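Local coordinates for protein dTDP-4-amino-4,6-dideoxyglucose formyltransferase (Shewanella sp. FDAARGOS_354, PDB 6V2T) that probably transfers a formyl group from a folate cofactor to the sugar amine of dTDP-4-amino-4,6-dideoxyglucose, a step linked to O-antigen synthesis, at residues V36-N41 and L185-L190; I136-V141 and L235-S240. All blocks are in the same frame, centred on the assembly; numbering follows the deposited sequence.

Contact 1. Residues V36-N41 and L185-L190; sequences VSFIQN and LLKDHL
Phe38 and Ile39 of helix 33-45 meet Leu186 and Lys187 of helix 171-194 in a small, wholly apolar contact, a worked example of how two helices can pack through a few side chains while their backbones stay well apart. The axes of the two short segments come no closer than 10.9 Å and run in broadly the same direction, inclined at 40°. Helix 33-45 links the parallel strands 24-30 and 53-60 in a beta-alpha-beta crossover, and helix 171-194 packs beside it within the formyl transferase region. The enclosed part lies on the inner side. There Ile39 CG1 rests 4.0 Å from Leu186 CD1, branch against branch, and both residues are buried. Ile39 also reaches Ile28 and Tyr57 on the central sheet, while Leu186 adds Leu35 and Leu42, so Ile39 links the helix pair to the sheet and Leu186 fills the seam between the helices.

The outer side is just as close but borders solvent. The Phe38 ring swings across to helix 171-194 because chi1 (177°) turns CG away from the backbone N, and it presents its edge, not a face. Its CE1 lies 4.0 Å from Leu186 CB, and its CZ touches Lys187 CG at 3.8 Å, both carbons being close to the ring plane. The extended Lys187 chain runs roughly perpendicular to the Phe38 side chain, its methylenes a greasy border for the aromatic edge.

No hydrogen bond or salt bridge spans the segments; cohesion here therefore rests on van der Waals contact and the exclusion of water from Ile39 and Leu186.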
# COMPACT_ATOMS: atom_id res chain seq x y z
N VAL B 36 -24.67 -12.30 -4.27
CA VAL B 36 -25.45 -13.41 -4.89
C VAL B 36 -25.25 -14.66 -4.04
O VAL B 36 -26.25 -15.24 -3.55
CB VAL B 36 -25.02 -13.67 -6.34
CG1 VAL B 36 -25.64 -14.95 -6.88
CG2 VAL B 36 -25.37 -12.51 -7.25
N SER B 37 -24.00 -15.09 -3.91
CA SER B 37 -23.63 -16.30 -3.15
C SER B 37 -24.25 -16.21 -1.74
O SER B 37 -24.89 -17.17 -1.31
CB SER B 37 -22.14 -16.48 -3.13
OG SER B 37 -21.79 -17.53 -2.24
N PHE B 38 -24.11 -15.07 -1.06
CA PHE B 38 -24.69 -14.84 0.29
C PHE B 38 -26.22 -14.94 0.25
O PHE B 38 -26.79 -15.55 1.16
CB PHE B 38 -24.26 -13.49 0.85
CG PHE B 38 -24.87 -13.20 2.18
CD1 PHE B 38 -25.98 -12.38 2.28
CD2 PHE B 38 -24.36 -13.78 3.33
CE1 PHE B 38 -26.54 -12.11 3.51
CE2 PHE B 38 -24.93 -13.52 4.56
CZ PHE B 38 -26.02 -12.68 4.64
N ILE B 39 -26.87 -14.38 -0.77
CA ILE B 39 -28.36 -14.36 -0.85
C ILE B 39 -28.85 -15.79 -1.11
O ILE B 39 -29.78 -16.25 -0.40
CB ILE B 39 -28.86 -13.38 -1.93
CG1 ILE B 39 -28.68 -11.92 -1.49
CG2 ILE B 39 -30.30 -13.67 -2.30
CD1 ILE B 39 -28.88 -10.92 -2.61
N GLN B 40 -28.21 -16.49 -2.03
CA GLN B 40 -28.52 -17.92 -2.32
C GLN B 40 -28.53 -18.74 -1.02
O GLN B 40 -29.53 -19.44 -0.77
CB GLN B 40 -27.55 -18.47 -3.36
CG GLN B 40 -28.03 -18.15 -4.76
CD GLN B 40 -27.05 -18.51 -5.84
OE1 GLN B 40 -25.86 -18.73 -5.58
NE2 GLN B 40 -27.53 -18.50 -7.07
N ASN B 41 -27.48 -18.63 -0.22
CA ASN B 41 -27.38 -19.31 1.09
C ASN B 41 -28.51 -18.81 1.99
O ASN B 41 -29.20 -19.65 2.58
CB ASN B 41 -26.00 -19.12 1.72
CG ASN B 41 -25.87 -19.96 2.97
OD1 ASN B 41 -25.98 -21.19 2.91
ND2 ASN B 41 -25.73 -19.30 4.11
N LEU B 185 -28.33 -6.60 7.21
CA LEU B 185 -29.68 -6.15 6.79
C LEU B 185 -30.44 -7.26 6.07
O LEU B 185 -31.65 -7.46 6.35
CB LEU B 185 -29.57 -4.91 5.88
CG LEU B 185 -29.23 -3.61 6.58
CD1 LEU B 185 -28.93 -2.53 5.55
CD2 LEU B 185 -30.37 -3.15 7.50
N LEU B 186 -29.79 -7.97 5.15
CA LEU B 186 -30.46 -9.06 4.42
C LEU B 186 -30.85 -10.19 5.38
O LEU B 186 -31.96 -10.72 5.25
CB LEU B 186 -29.55 -9.51 3.28
CG LEU B 186 -29.53 -8.52 2.11
CD1 LEU B 186 -28.44 -8.84 1.11
CD2 LEU B 186 -30.89 -8.50 1.43
N LYS B 187 -29.99 -10.57 6.31
CA LYS B 187 -30.31 -11.63 7.31
C LYS B 187 -31.62 -11.26 8.01
O LYS B 187 -32.55 -12.06 8.01
CB LYS B 187 -29.19 -11.75 8.35
CG LYS B 187 -27.90 -12.37 7.87
CD LYS B 187 -26.80 -12.25 8.91
CE LYS B 187 -25.56 -13.05 8.62
NZ LYS B 187 -24.62 -12.94 9.75
N ASP B 188 -31.68 -10.04 8.52
CA ASP B 188 -32.83 -9.48 9.26
C ASP B 188 -34.05 -9.20 8.35
O ASP B 188 -35.16 -9.26 8.90
CB ASP B 188 -32.41 -8.23 10.03
CG ASP B 188 -31.45 -8.51 11.18
OD1 ASP B 188 -30.96 -7.55 11.81
OD2 ASP B 188 -31.21 -9.70 11.44
N HIS B 189 -33.89 -8.92 7.05
CA HIS B 189 -34.99 -8.28 6.26
C HIS B 189 -35.22 -8.87 4.88
O HIS B 189 -36.12 -8.36 4.20
CB HIS B 189 -34.74 -6.78 6.13
CG HIS B 189 -34.78 -6.09 7.45
ND1 HIS B 189 -35.82 -6.26 8.33
CD2 HIS B 189 -33.91 -5.24 8.05
CE1 HIS B 189 -35.60 -5.52 9.41
NE2 HIS B 189 -34.45 -4.88 9.25
N LEU B 190 -34.53 -9.93 4.45
CA LEU B 190 -34.80 -10.45 3.09
C LEU B 190 -36.28 -10.89 3.02
O LEU B 190 -36.95 -10.49 2.09
CB LEU B 190 -33.85 -11.59 2.73
CG LEU B 190 -34.13 -12.24 1.37
CD1 LEU B 190 -33.96 -11.24 0.24
CD2 LEU B 190 -33.26 -13.46 1.14

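Contact 2. Residues I136-V141 and L235-S240. With EDO (1,2-ethanediol), chain I.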
# COMPACT_ATOMS: atom_id res chain seq x y z
N ILE B 136 -13.71 11.46 1.78
CA ILE B 136 -13.31 12.84 1.42
C ILE B 136 -14.31 13.85 1.98
O ILE B 136 -13.83 14.82 2.60
CB ILE B 136 -13.18 12.97 -0.09
CG1 ILE B 136 -12.06 12.07 -0.63
CG2 ILE B 136 -12.95 14.42 -0.46
CD1 ILE B 136 -12.16 11.86 -2.12
N ASN B 137 -15.62 13.69 1.75
CA ASN B 137 -16.58 14.81 2.03
C ASN B 137 -17.27 14.61 3.40
O ASN B 137 -18.11 15.42 3.71
CB ASN B 137 -17.58 15.03 0.90
CG ASN B 137 -18.54 13.89 0.65
OD1 ASN B 137 -18.89 13.09 1.54
ND2 ASN B 137 -19.01 13.85 -0.58
N LYS B 138 -16.98 13.53 4.12
CA LYS B 138 -17.39 13.29 5.52
C LYS B 138 -18.90 13.10 5.65
O LYS B 138 -19.35 12.92 6.80
CB LYS B 138 -16.91 14.45 6.41
CG LYS B 138 -15.44 14.81 6.25
CD LYS B 138 -14.48 13.62 6.37
CE LYS B 138 -13.04 13.95 6.01
NZ LYS B 138 -12.16 12.77 6.20
N LYS B 139 -19.64 13.04 4.53
CA LYS B 139 -21.04 12.58 4.55
C LYS B 139 -21.12 11.14 5.05
O LYS B 139 -20.18 10.35 4.90
CB LYS B 139 -21.65 12.77 3.16
CG LYS B 139 -21.83 14.22 2.72
CD LYS B 139 -22.41 14.32 1.35
CE LYS B 139 -22.40 15.69 0.73
NZ LYS B 139 -23.17 16.64 1.56
N PRO B 140 -22.24 10.73 5.67
CA PRO B 140 -22.41 9.35 6.12
C PRO B 140 -22.35 8.31 4.99
O PRO B 140 -22.70 8.60 3.87
CB PRO B 140 -23.82 9.30 6.73
CG PRO B 140 -24.23 10.73 6.94
CD PRO B 140 -23.41 11.56 5.98
N VAL B 141 -22.06 7.08 5.36
CA VAL B 141 -22.11 5.92 4.42
C VAL B 141 -22.68 4.75 5.20
O VAL B 141 -22.76 4.82 6.45
CB VAL B 141 -20.71 5.62 3.85
CG1 VAL B 141 -19.85 4.86 4.83
CG2 VAL B 141 -20.77 4.90 2.50
N LEU B 235 -7.61 12.10 0.55
CA LEU B 235 -7.84 11.86 -0.90
C LEU B 235 -7.22 10.52 -1.32
O LEU B 235 -7.91 9.72 -2.03
CB LEU B 235 -7.21 13.00 -1.70
CG LEU B 235 -7.16 12.83 -3.21
CD1 LEU B 235 -8.56 12.66 -3.76
CD2 LEU B 235 -6.47 14.03 -3.87
N LEU B 236 -5.94 10.30 -0.98
CA LEU B 236 -5.21 9.07 -1.44
C LEU B 236 -5.79 7.83 -0.75
O LEU B 236 -5.95 6.80 -1.42
CB LEU B 236 -3.71 9.23 -1.18
CG LEU B 236 -3.03 10.36 -1.94
CD1 LEU B 236 -1.56 10.45 -1.55
CD2 LEU B 236 -3.18 10.19 -3.45
N ARG B 237 -6.16 7.90 0.54
CA ARG B 237 -6.80 6.73 1.21
C ARG B 237 -8.18 6.45 0.62
O ARG B 237 -8.50 5.23 0.42
CB ARG B 237 -6.76 6.84 2.74
CG ARG B 237 -7.83 7.71 3.37
CD ARG B 237 -7.48 7.88 4.85
NE ARG B 237 -8.27 8.91 5.48
CZ ARG B 237 -9.45 8.76 6.06
NH1 ARG B 237 -10.08 7.59 6.11
NH2 ARG B 237 -10.02 9.83 6.60
N ALA B 238 -8.94 7.49 0.22
CA ALA B 238 -10.27 7.36 -0.41
C ALA B 238 -10.13 6.60 -1.74
O ALA B 238 -11.05 5.88 -2.10
CB ALA B 238 -10.89 8.72 -0.68
N LEU B 239 -9.02 6.82 -2.44
CA LEU B 239 -8.76 6.31 -3.82
C LEU B 239 -7.95 5.00 -3.77
O LEU B 239 -7.63 4.45 -4.84
CB LEU B 239 -8.04 7.41 -4.59
CG LEU B 239 -8.93 8.62 -4.92
CD1 LEU B 239 -8.15 9.65 -5.73
CD2 LEU B 239 -10.20 8.23 -5.66
N SER B 240 -7.69 4.48 -2.58
CA SER B 240 -6.92 3.24 -2.36
C SER B 240 -7.87 2.11 -2.04
O SER B 240 -8.62 2.20 -1.05
CB SER B 240 -5.86 3.42 -1.34
OG SER B 240 -5.00 4.46 -1.75
C1 EDO I . -12.81 9.86 8.95
O1 EDO I . -12.68 9.94 7.53
C2 EDO I . -13.33 11.15 9.44
O2 EDO I . -12.57 12.23 8.89
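Two cationic groups converge across this contact: Lys138 NZ stands 3.7 Å from Arg237 NH2, and a 1,2-ethanediol molecule, probably from the crystallisation liquor, bridges them. Arg237 NH2 donates to O1 of the diol at 2.8 Å in a nearly straight bond (165°) at the guanidinium edge. Lys138 NZ grips both hydroxyls, O2 at 2.8 Å and O1 at 3.2 Å, and also bonds the backbone O of Ile135. The lysine reaches this spot through a bend at chi2 (-51°), after which its chain runs extended. The closeness is explained by Asp234, whose carboxylate forms salt bridges with both Lys138 NZ and Arg237 NE; Arg237 NH1 is further held by the backbone O of Asp169.

Beside this polar cluster lies an apolar patch. Ile136 CG1 presses on Ala238 CB at 3.5 Å, and Ile136 CD1 meets Leu235 CD1 at 4.0 Å, the isoleucine and leucine running alongside each other in the same direction. Asn137 OD1 accepts a hydrogen bond from the backbone N-H of Lys139, an Asx turn where the chain leaves its helix.

The contact joins the formyl transferase region to the C-terminal dimerization region; next to it, Leu239 O bonds ND2 of Asn246, a residue of the dTDP-sugar pocket. The C-terminal end of helix 130-137 thus sits against that of helix 229-238, where Leu236 packs on strand 256-266 and on Ile233 of the second subunit, and Val141 pairs with Val163 on strand 157-163.

Followed from the N terminus, the chain enters contact 1 on helix 33-45, just after the first strand of the central sheet. It then passes through residues 136-141, the first half of contact 2, before helix 171-194 returns to close contact 1 over 143 intervening residues. Contact 2 closes later, at residues 235-240, after a loop of 93. The two closures therefore cross rather than nest. Contact 1 joins early and late helices within the formyl transferase region, whereas contact 2 ties that region to the C-terminal dimerization region. Their centres lie 27 Å apart on opposite sides of the chain's centre, and they do not touch.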